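Local coordinates for protein borrelidin polyketide synthase, type I (Streptomyces parvulus, PDB 6OBT) that probably dehydrates the beta-hydroxyacyl chain carried on the synthase during assembly of the polyketide borrelidin, leaving a carbon-carbon double bond, at residues T106-L111 with W147-E152; V121-T126 with V136-R141. All coordinates share one frame; numbering follows the deposited sequence.

Interaction 1: residues T106-L111 with W147-E152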
loop_
_atom_site.group_PDB
_atom_site.type_symbol
_atom_site.label_atom_id
_atom_site.label_comp_id
_atom_site.label_asym_id
_atom_site.label_seq_id
_atom_site.Cartn_x
_atom_site.Cartn_y
_atom_site.Cartn_z
ATOM N N THR A 106 -6.844 -7.060 20.846
ATOM C CA THR A 106 -7.259 -6.151 21.904
ATOM C C THR A 106 -7.695 -4.849 21.257
ATOM O O THR A 106 -6.929 -4.260 20.481
ATOM C CB THR A 106 -6.120 -5.895 22.889
ATOM O OG1 THR A 106 -5.466 -7.137 23.192
ATOM C CG2 THR A 106 -6.670 -5.287 24.172
ATOM N N LEU A 107 -8.923 -4.422 21.539
ATOM C CA LEU A 107 -9.413 -3.192 20.928
ATOM C C LEU A 107 -8.931 -1.981 21.719
ATOM O O LEU A 107 -8.699 -2.054 22.929
ATOM C CB LEU A 107 -10.940 -3.210 20.832
ATOM C CG LEU A 107 -11.484 -4.433 20.080
ATOM C CD1 LEU A 107 -12.984 -4.384 19.896
ATOM C CD2 LEU A 107 -10.797 -4.592 18.719
ATOM N N GLN A 108 -8.752 -0.859 21.012
ATOM C CA GLN A 108 -8.274 0.365 21.643
ATOM C C GLN A 108 -9.307 1.446 21.364
ATOM O O GLN A 108 -10.461 1.301 21.776
ATOM C CB GLN A 108 -6.866 0.701 21.177
ATOM C CG GLN A 108 -5.837 -0.377 21.473
ATOM C CD GLN A 108 -4.437 0.037 21.050
ATOM O OE1 GLN A 108 -4.215 1.175 20.637
ATOM N NE2 GLN A 108 -3.489 -0.887 21.148
ATOM N N SER A 109 -8.949 2.499 20.648
ATOM C CA SER A 109 -9.865 3.601 20.400
ATOM C C SER A 109 -10.995 3.145 19.483
ATOM O O SER A 109 -10.749 2.410 18.520
ATOM C CB SER A 109 -9.119 4.766 19.744
ATOM O OG SER A 109 -7.924 5.058 20.444
ATOM N N PRO A 110 -12.223 3.583 19.723
ATOM C CA PRO A 110 -13.312 3.257 18.801
ATOM C C PRO A 110 -13.238 4.122 17.551
ATOM O O PRO A 110 -12.562 5.156 17.507
ATOM C CB PRO A 110 -14.569 3.565 19.624
ATOM C CG PRO A 110 -14.132 4.698 20.516
ATOM C CD PRO A 110 -12.664 4.474 20.816
ATOM N N LEU A 111 -13.932 3.674 16.509
ATOM C CA LEU A 111 -14.009 4.431 15.257
ATOM C C LEU A 111 -15.426 4.975 15.092
ATOM O O LEU A 111 -16.370 4.208 14.893
ATOM C CB LEU A 111 -13.613 3.563 14.067
ATOM C CG LEU A 111 -13.625 4.350 12.755
ATOM C CD1 LEU A 111 -12.634 5.496 12.856
ATOM C CD2 LEU A 111 -13.289 3.450 11.584
ATOM N N TRP A 147 -3.073 9.224 12.240
ATOM C CA TRP A 147 -3.428 7.812 12.340
ATOM C C TRP A 147 -3.896 7.487 13.754
ATOM O O TRP A 147 -3.374 8.022 14.734
ATOM C CB TRP A 147 -2.240 6.914 11.949
ATOM C CG TRP A 147 -2.008 6.931 10.483
ATOM C CD1 TRP A 147 -1.049 7.635 9.812
ATOM C CD2 TRP A 147 -2.777 6.250 9.484
ATOM N NE1 TRP A 147 -1.167 7.424 8.459
ATOM C CE2 TRP A 147 -2.227 6.589 8.229
ATOM C CE3 TRP A 147 -3.883 5.395 9.525
ATOM C CZ2 TRP A 147 -2.738 6.098 7.033
ATOM C CZ3 TRP A 147 -4.387 4.907 8.335
ATOM C CH2 TRP A 147 -3.815 5.262 7.106
ATOM N N VAL A 148 -4.903 6.619 13.850
ATOM C CA VAL A 148 -5.468 6.187 15.127
ATOM C C VAL A 148 -5.422 4.672 15.150
ATOM O O VAL A 148 -5.819 4.027 14.175
ATOM C CB VAL A 148 -6.919 6.672 15.336
ATOM C CG1 VAL A 148 -7.488 6.089 16.630
ATOM C CG2 VAL A 148 -6.981 8.187 15.376
ATOM N N THR A 149 -4.931 4.103 16.248
ATOM C CA THR A 149 -4.841 2.650 16.372
ATOM C C THR A 149 -6.121 2.120 17.015
ATOM O O THR A 149 -6.488 2.531 18.124
ATOM C CB THR A 149 -3.619 2.239 17.196
ATOM O OG1 THR A 149 -2.438 2.861 16.669
ATOM C CG2 THR A 149 -3.456 0.702 17.192
ATOM N N HIS A 150 -6.796 1.212 16.318
ATOM C CA HIS A 150 -8.057 0.673 16.788
ATOM C C HIS A 150 -7.928 -0.731 17.351
ATOM O O HIS A 150 -8.804 -1.149 18.110
ATOM C CB HIS A 150 -9.092 0.675 15.653
ATOM C CG HIS A 150 -9.409 2.045 15.148
ATOM N ND1 HIS A 150 -10.040 2.994 15.926
ATOM C CD2 HIS A 150 -9.139 2.643 13.963
ATOM C CE1 HIS A 150 -10.156 4.118 15.236
ATOM N NE2 HIS A 150 -9.615 3.929 14.042
ATOM N N ALA A 151 -6.859 -1.454 17.020
ATOM C CA ALA A 151 -6.688 -2.807 17.545
ATOM C C ALA A 151 -5.257 -3.271 17.307
ATOM O O ALA A 151 -4.613 -2.870 16.332
ATOM C CB ALA A 151 -7.671 -3.788 16.905
ATOM N N GLU A 152 -4.770 -4.121 18.215
ATOM C CA GLU A 152 -3.465 -4.752 18.078
ATOM C C GLU A 152 -3.590 -6.196 18.533
ATOM O O GLU A 152 -4.396 -6.509 19.414
ATOM C CB GLU A 152 -2.381 -4.023 18.886
ATOM C CG GLU A 152 -2.094 -2.602 18.361
ATOM C CD GLU A 152 -0.915 -1.932 19.038
ATOM O OE1 GLU A 152 -1.139 -1.074 19.916
ATOM O OE2 GLU A 152 0.238 -2.248 18.682
HETATM O O HOH W 1 -11.416 -0.194 18.627
#

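Interaction 2: residues V121-T126 with V136-R141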
loop_
_atom_site.group_PDB
_atom_site.type_symbol
_atom_site.label_atom_id
_atom_site.label_comp_id
_atom_site.label_asym_id
_atom_site.label_seq_id
_atom_site.Cartn_x
_atom_site.Cartn_y
_atom_site.Cartn_z
ATOM N N VAL A 121 -8.556 3.076 6.031
ATOM C CA VAL A 121 -8.291 2.030 7.006
ATOM C C VAL A 121 -7.097 1.206 6.552
ATOM O O VAL A 121 -6.854 1.033 5.354
ATOM C CB VAL A 121 -9.544 1.149 7.231
ATOM C CG1 VAL A 121 -10.691 2.020 7.707
ATOM C CG2 VAL A 121 -9.948 0.448 5.956
ATOM N N ARG A 122 -6.325 0.724 7.526
ATOM C CA ARG A 122 -5.198 -0.166 7.265
ATOM C C ARG A 122 -5.250 -1.371 8.194
ATOM O O ARG A 122 -5.544 -1.233 9.382
ATOM C CB ARG A 122 -3.868 0.539 7.477
ATOM C CG ARG A 122 -3.717 1.813 6.687
ATOM C CD ARG A 122 -3.512 1.506 5.204
ATOM N NE ARG A 122 -3.134 2.706 4.466
ATOM C CZ ARG A 122 -3.974 3.440 3.745
ATOM N NH1 ARG A 122 -5.259 3.100 3.666
ATOM N NH2 ARG A 122 -3.531 4.522 3.106
ATOM N N VAL A 123 -4.913 -2.543 7.662
ATOM C CA VAL A 123 -4.612 -3.714 8.473
ATOM C C VAL A 123 -3.174 -4.104 8.164
ATOM O O VAL A 123 -2.853 -4.445 7.022
ATOM C CB VAL A 123 -5.568 -4.881 8.189
ATOM C CG1 VAL A 123 -5.330 -5.999 9.190
ATOM C CG2 VAL A 123 -7.040 -4.424 8.267
ATOM N N VAL A 124 -2.322 -4.090 9.180
ATOM C CA VAL A 124 -0.887 -4.238 8.992
ATOM C C VAL A 124 -0.451 -5.543 9.631
ATOM O O VAL A 124 -0.532 -5.696 10.857
ATOM C CB VAL A 124 -0.109 -3.060 9.592
ATOM C CG1 VAL A 124 1.375 -3.344 9.509
ATOM C CG2 VAL A 124 -0.464 -1.751 8.868
ATOM N N VAL A 125 0.033 -6.474 8.815
ATOM C CA VAL A 125 0.457 -7.783 9.295
ATOM C C VAL A 125 1.962 -7.882 9.123
ATOM O O VAL A 125 2.484 -7.647 8.026
ATOM C CB VAL A 125 -0.277 -8.916 8.560
ATOM C CG1 VAL A 125 0.265 -10.268 9.017
ATOM C CG2 VAL A 125 -1.796 -8.816 8.835
ATOM N N THR A 126 2.661 -8.214 10.210
ATOM C CA THR A 126 4.115 -8.187 10.240
ATOM C C THR A 126 4.657 -9.532 10.707
ATOM O O THR A 126 4.219 -10.066 11.736
ATOM C CB THR A 126 4.620 -7.061 11.150
ATOM O OG1 THR A 126 3.978 -5.829 10.786
ATOM C CG2 THR A 126 6.124 -6.891 10.989
ATOM N N VAL A 136 -0.477 -8.132 14.212
ATOM C CA VAL A 136 -1.463 -7.456 13.382
ATOM C C VAL A 136 -1.894 -6.198 14.116
ATOM O O VAL A 136 -1.997 -6.192 15.348
ATOM C CB VAL A 136 -2.670 -8.365 13.045
ATOM C CG1 VAL A 136 -3.440 -8.830 14.318
ATOM C CG2 VAL A 136 -3.603 -7.672 12.077
ATOM N N SER A 137 -2.101 -5.121 13.366
ATOM C CA SER A 137 -2.626 -3.894 13.946
ATOM C C SER A 137 -3.567 -3.246 12.947
ATOM O O SER A 137 -3.412 -3.405 11.732
ATOM C CB SER A 137 -1.511 -2.928 14.374
ATOM O OG SER A 137 -0.683 -2.522 13.282
ATOM N N MET A 138 -4.561 -2.541 13.483
ATOM C CA MET A 138 -5.642 -1.924 12.722
ATOM C C MET A 138 -5.644 -0.423 12.973
ATOM O O MET A 138 -5.571 0.012 14.127
ATOM C CB MET A 138 -6.993 -2.506 13.127
ATOM C CG MET A 138 -7.213 -3.939 12.651
ATOM S SD MET A 138 -6.193 -5.107 13.542
ATOM C CE MET A 138 -6.973 -6.632 12.996
ATOM N N HIS A 139 -5.759 0.363 11.904
ATOM C CA HIS A 139 -5.617 1.812 12.009
ATOM C C HIS A 139 -6.593 2.510 11.076
ATOM O O HIS A 139 -7.025 1.957 10.065
ATOM C CB HIS A 139 -4.199 2.292 11.650
ATOM C CG HIS A 139 -3.109 1.427 12.196
ATOM N ND1 HIS A 139 -2.283 1.833 13.221
ATOM C CD2 HIS A 139 -2.712 0.175 11.864
ATOM C CE1 HIS A 139 -1.419 0.869 13.493
ATOM N NE2 HIS A 139 -1.662 -0.150 12.688
ATOM N N SER A 140 -6.881 3.769 11.388
ATOM C CA SER A 140 -7.705 4.576 10.510
ATOM C C SER A 140 -7.167 5.992 10.498
ATOM O O SER A 140 -6.394 6.389 11.374
ATOM C CB SER A 140 -9.168 4.556 10.934
ATOM O OG SER A 140 -9.417 5.541 11.924
ATOM N N ARG A 141 -7.563 6.739 9.466
ATOM C CA ARG A 141 -7.172 8.132 9.344
ATOM C C ARG A 141 -8.247 8.884 8.578
ATOM O O ARG A 141 -8.622 8.482 7.470
ATOM C CB ARG A 141 -5.825 8.278 8.639
ATOM C CG ARG A 141 -5.323 9.709 8.632
ATOM C CD ARG A 141 -3.981 9.794 7.970
ATOM N NE ARG A 141 -4.100 9.633 6.528
ATOM C CZ ARG A 141 -3.091 9.794 5.675
ATOM N NH1 ARG A 141 -1.885 10.117 6.127
ATOM N NH2 ARG A 141 -3.290 9.628 4.375
#

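Interaction 1: residues T106-L111 with W147-E152
The end of strand 101-107 pairs antiparallel with strand 148-156 in the N-terminal half of what is, by family, a double-hotdog dehydratase, and the contact runs on past the strand into the loop to Leu111. Thr106 and Glu152 form a hydrogen-bonded pair, Leu107 and Ala151 a non-hydrogen-bonded one. On the face that carries Leu107 and Ala151, Leu107 CD2 rests on Ala151 CB at 3.7 Å, a small residue that lets the leucine sit close. A classic beta bulge sets both His150 and Ala151 opposite Met138. Gln108 N still bonds to His150 O, after which regular pairing ends and a water donates to both Ser109 O and His150 O. Gln108, extended beyond CG, passes across Thr149, its OE1 3.6 Å from Thr149 CG2, to reach Glu152: Gln108 NE2 donates to the anti lone pair of Glu152 OE1 at 2.7 Å, with the amide and carboxylate planes 64° apart. The buried imidazole of His150 suits its place because both nitrogens find partners, NE2 meeting Ser140 OG. Leu111 CB makes a CH-pi contact over one face, toward the rim, 4.0 Å from the centroid, and Trp86 also meets the ring, nearly parallel. Within the His150 ring plane, ND1 donates to Ser109 O at 2.8 Å, almost straight at 171°.

Interaction 2: residues V121-T126 with V136-R141
Val121-Thr126 and Val136-Arg141 are the two arms of a beta hairpin, antiparallel neighbours whose axes come within 4.6 Å. Four backbone hydrogen bonds join them, two between Arg122 and His139 and two between Val124 and Ser137, while Val121-Ser140, Val123-Met138 and Val125-Val136 are the non-hydrogen-bonded pairs. The side chains of these three pairs share one face, and the part from Val123 and Met138 to Val125 and Val136 is the tightly packed one, turned toward helix 83-97. Val136 places CG2 anti to its backbone N, which brings that methyl to 3.8 Å from Val123 CG1 and 3.9 Å from Val125 CG2. Met138, bent at chi2 (71°), folds its CE back to within 4.2 Å of Val123 CG1, while Trp86 and Ala90 of the helix pack on it. Branched valines fit here: they favour extended backbone and fill a thin layer between sheet and helix.

The other face carries Arg122, Val124, Ser137 and His139 and is more polar, looser at the partly exposed Ser137 and His139. Here Val124 CB lies 3.8 Å from Ser137 OG, and its CG2 approaches the His139 ring obliquely at CD2. Ser137 OG lies in the plane of that ring, 2.6 Å from His139 NE2, a hydrogen bond in which either atom could be the donor, and which probably limits the ring's rotation. Arg122 turns its guanidinium away from the partner strand: NH1 donates to Val121 O at 3.1 Å and also to Gly36 O of the second subunit, and NE to Asp50 O of that subunit. The valines and Met138 thus suit the hydrophobic core, whereas Ser140, on their face, spends its hydroxyl on His150, and the other face serves polar contacts that include the subunit interface.

Overall arrangement
Strands 134-142 and 148-156 follow each other in the chain and lie side by side. Along the chain, interaction 2 is nested inside the loop closed by interaction 1, and their centres are about 9 Å apart. The two meet through His150 and strand 134-142: His150 N lies 2.8 Å from Met138 O, a probable hydrogen bond, and His150 NE2 2.7 Å from Ser140 OG, while Leu111 CD1 packs at 3.3 Å against Ser140 OG. His150, bonded also to Ser109 O, therefore links the loop of 106-111 to the hairpin. Interaction 2 lies at the dimer contact through Arg122, His139 and Arg141, the last in a salt bridge with Asp50 of the second subunit; interaction 1 reaches it only through Trp147, on Leu51 of that subunit.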